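Local coordinates for protein dihydroneopterin aldolase (Burkholderia thailandensis, PDB 3V9O) that belongs to the dihydroneopterin aldolase family of tunnelling-fold (T-fold) proteins, assembles as a tetramer and binds guanine in a pocket between subunits, at residues A[23-28]-A[71-76]. Numbering follows the deposited sequence. Where two conformers were deposited one is given.
With GUN (guanine), chain G.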
loop_
_atom_site.group_PDB
_atom_site.type_symbol
_atom_site.label_atom_id
_atom_site.label_comp_id
_atom_site.label_asym_id
_atom_site.label_seq_id
_atom_site.Cartn_x
_atom_site.Cartn_y
_atom_site.Cartn_z
ATOM N N ARG A 23 -5.299 14.414 10.290
ATOM C CA ARG A 23 -4.440 14.358 9.090
ATOM C C ARG A 23 -3.226 13.508 9.382
ATOM O O ARG A 23 -2.896 13.222 10.552
ATOM C CB ARG A 23 -4.018 15.764 8.636
ATOM C CG ARG A 23 -3.037 16.449 9.561
ATOM C CD ARG A 23 -2.561 17.815 8.955
ATOM N NE ARG A 23 -3.594 18.886 8.982
ATOM C CZ ARG A 23 -4.235 19.377 7.916
ATOM N NH1 ARG A 23 -4.080 18.914 6.717
ATOM N NH2 ARG A 23 -5.039 20.423 8.070
ATOM N N ARG A 24 -2.583 13.058 8.326
ATOM C CA ARG A 24 -1.361 12.238 8.433
ATOM C C ARG A 24 -0.181 13.038 7.955
ATOM O O ARG A 24 -0.180 13.555 6.833
ATOM C CB ARG A 24 -1.501 10.994 7.572
ATOM C CG ARG A 24 -0.223 10.123 7.510
ATOM C CD ARG A 24 -0.526 8.754 6.852
ATOM N NE ARG A 24 -0.724 8.870 5.406
ATOM C CZ ARG A 24 0.227 8.627 4.486
ATOM N NH1 ARG A 24 1.446 8.256 4.855
ATOM N NH2 ARG A 24 -0.053 8.748 3.177
ATOM N N LEU A 25 0.839 13.198 8.780
ATOM C CA LEU A 25 2.126 13.750 8.372
ATOM C C LEU A 25 3.033 12.552 8.161
ATOM O O LEU A 25 2.929 11.583 8.901
ATOM C CB LEU A 25 2.694 14.599 9.512
ATOM C CG LEU A 25 1.748 15.654 10.150
ATOM C CD1 LEU A 25 2.503 16.364 11.263
ATOM C CD2 LEU A 25 1.257 16.662 9.145
ATOM N N TYR A 26 3.880 12.583 7.136
ATOM C CA TYR A 26 4.675 11.384 6.856
ATOM C C TYR A 26 6.082 11.775 6.410
ATOM O O TYR A 26 6.323 12.737 5.698
ATOM C CB TYR A 26 3.963 10.453 5.861
ATOM C CG TYR A 26 3.678 11.013 4.493
ATOM C CD1 TYR A 26 4.621 10.886 3.452
ATOM C CD2 TYR A 26 2.445 11.612 4.208
ATOM C CE1 TYR A 26 4.332 11.322 2.178
ATOM C CE2 TYR A 26 2.146 12.056 2.940
ATOM C CZ TYR A 26 3.072 11.938 1.909
ATOM O OH TYR A 26 2.732 12.328 0.633
ATOM N N LEU A 27 7.001 10.893 6.836
ATOM C CA LEU A 27 8.413 10.980 6.440
ATOM C C LEU A 27 8.737 9.672 5.741
ATOM O O LEU A 27 8.604 8.554 6.313
ATOM C CB LEU A 27 9.254 11.100 7.732
ATOM C CG LEU A 27 10.706 11.470 7.428
ATOM C CD1 LEU A 27 10.855 12.861 6.832
ATOM C CD2 LEU A 27 11.511 11.340 8.771
ATOM N N ARG A 28 9.091 9.750 4.452
ATOM C CA ARG A 28 9.347 8.560 3.653
ATOM C C ARG A 28 10.831 8.324 3.461
ATOM O O ARG A 28 11.552 9.217 2.982
ATOM C CB ARG A 28 8.671 8.632 2.258
ATOM C CG ARG A 28 8.816 7.339 1.497
ATOM C CD ARG A 28 7.852 7.103 0.331
ATOM N NE ARG A 28 8.127 8.033 -0.753
ATOM C CZ ARG A 28 7.351 9.085 -1.083
ATOM N NH1 ARG A 28 6.216 9.322 -0.479
ATOM N NH2 ARG A 28 7.750 9.839 -2.079
ATOM N N GLU A 71 0.123 27.359 13.537
ATOM C CA GLU A 71 -1.209 26.752 13.497
ATOM C C GLU A 71 -1.188 25.235 13.320
ATOM O O GLU A 71 -2.245 24.598 13.327
ATOM C CB GLU A 71 -2.029 27.341 12.346
ATOM C CG GLU A 71 -2.313 28.809 12.526
ATOM C CD GLU A 71 -3.177 29.288 11.412
ATOM O OE1 GLU A 71 -2.604 29.545 10.352
ATOM O OE2 GLU A 71 -4.431 29.358 11.543
ATOM N N VAL A 72 -0.012 24.662 13.022
ATOM C CA VAL A 72 0.073 23.230 12.779
ATOM C C VAL A 72 1.160 22.550 13.605
ATOM O O VAL A 72 1.940 23.222 14.322
ATOM C CB VAL A 72 0.328 22.946 11.274
ATOM C CG1 VAL A 72 -0.713 23.580 10.385
ATOM C CG2 VAL A 72 1.708 23.412 10.812
ATOM N N VAL A 73 1.166 21.216 13.589
ATOM C CA VAL A 73 2.264 20.439 14.182
ATOM C C VAL A 73 3.393 20.397 13.148
ATOM O O VAL A 73 3.212 19.929 12.048
ATOM C CB VAL A 73 1.835 18.990 14.546
ATOM C CG1 VAL A 73 3.065 18.166 14.953
ATOM C CG2 VAL A 73 0.792 19.025 15.690
ATOM N N ASP A 74 4.529 21.007 13.496
ATOM C CA ASP A 74 5.683 21.085 12.584
ATOM C C ASP A 74 6.194 19.685 12.255
ATOM O O ASP A 74 6.607 18.930 13.153
ATOM C CB ASP A 74 6.765 21.892 13.280
ATOM C CG ASP A 74 7.924 22.279 12.362
ATOM O OD1 ASP A 74 8.209 21.550 11.411
ATOM O OD2 ASP A 74 8.589 23.304 12.697
ATOM N N TYR A 75 6.149 19.285 11.005
ATOM C CA TYR A 75 6.557 17.951 10.669
ATOM C C TYR A 75 8.065 17.696 10.755
ATOM O O TYR A 75 8.468 16.514 10.737
ATOM C CB TYR A 75 5.992 17.554 9.278
ATOM C CG TYR A 75 6.324 18.409 8.083
ATOM C CD1 TYR A 75 7.611 18.880 7.838
ATOM C CD2 TYR A 75 5.343 18.667 7.121
ATOM C CE1 TYR A 75 7.881 19.620 6.669
ATOM C CE2 TYR A 75 5.604 19.399 5.968
ATOM C CZ TYR A 75 6.887 19.889 5.766
ATOM O OH TYR A 75 7.109 20.595 4.610
ATOM N N ASP A 76 8.860 18.737 11.010
ATOM C CA ASP A 76 10.286 18.537 11.324
ATOM C C ASP A 76 10.484 17.689 12.595
ATOM O O ASP A 76 11.577 17.156 12.798
ATOM C CB ASP A 76 11.038 19.850 11.504
ATOM C CG ASP A 76 11.249 20.629 10.184
ATOM O OD1 ASP A 76 10.986 20.124 9.071
ATOM O OD2 ASP A 76 11.705 21.783 10.315
HETATM N N9 GUN G . 7.607 22.508 8.782
HETATM C C8 GUN G . 8.117 23.242 7.720
HETATM N N7 GUN G . 7.187 23.402 6.671
HETATM C C5 GUN G . 6.062 22.786 7.184
HETATM C C6 GUN G . 4.724 22.581 6.601
HETATM O O6 GUN G . 4.359 22.992 5.488
HETATM N N1 GUN G . 3.814 21.885 7.395
HETATM C C2 GUN G . 4.155 21.329 8.627
HETATM N N2 GUN G . 3.228 20.585 9.317
HETATM N N3 GUN G . 5.426 21.515 9.192
HETATM C C4 GUN G . 6.315 22.232 8.416
#
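L25 meets V73 and Y75 in a small, buried apolar contact between strand 22-34, the outermost of its sheet within this chain, and the loop that runs into helix 76-87, right behind a guanine pocket. One methyl does the touching: CD1 of L25 comes closest to the carbonyl oxygen of V73, at 3.7 Å, and lies 4.1 Å from CG1 of V73 and 4.2 Å from CB of Y75. No hydrogen bond joins the two segments. The L25 side chain also touches M78 of helix 76-87.

With its backbone beside the leucine, the loop turns its polar groups to guanine. The V73 oxygen near that methyl accepts from guanine N2 at 2.8 Å, and the backbone N of Y75 gives its hydrogen to guanine N3 at 3.0 Å, fairly straight at 164°. D74 points away from the strand, and its OD1 takes two hydrogens, one from guanine N9 at 2.9 Å and one from the backbone N of D76, also at 2.9 Å. The second bond caps the turn into the helix and should help to hold the carboxylate in place for N9.

Y75 starts toward the strand at CB, but its CG sits between the backbone N and the carbonyl carbon (chi1 57°), which swings the ring away from L25 and lays its face against the base, the two planes nearly parallel. Guanine C4 lies 3.4 Å above the ring plane, over its centre, and V72 adds CG2 near N2. The strongest polar partner of Y75 is Q94 of the second subunit. That subunit also continues the sheet beyond strand 22-34 and supplies E95 and the backbone N of Q94 to guanine, completing the intersubunit base-binding pocket characteristic of the dihydroneopterin aldolase family.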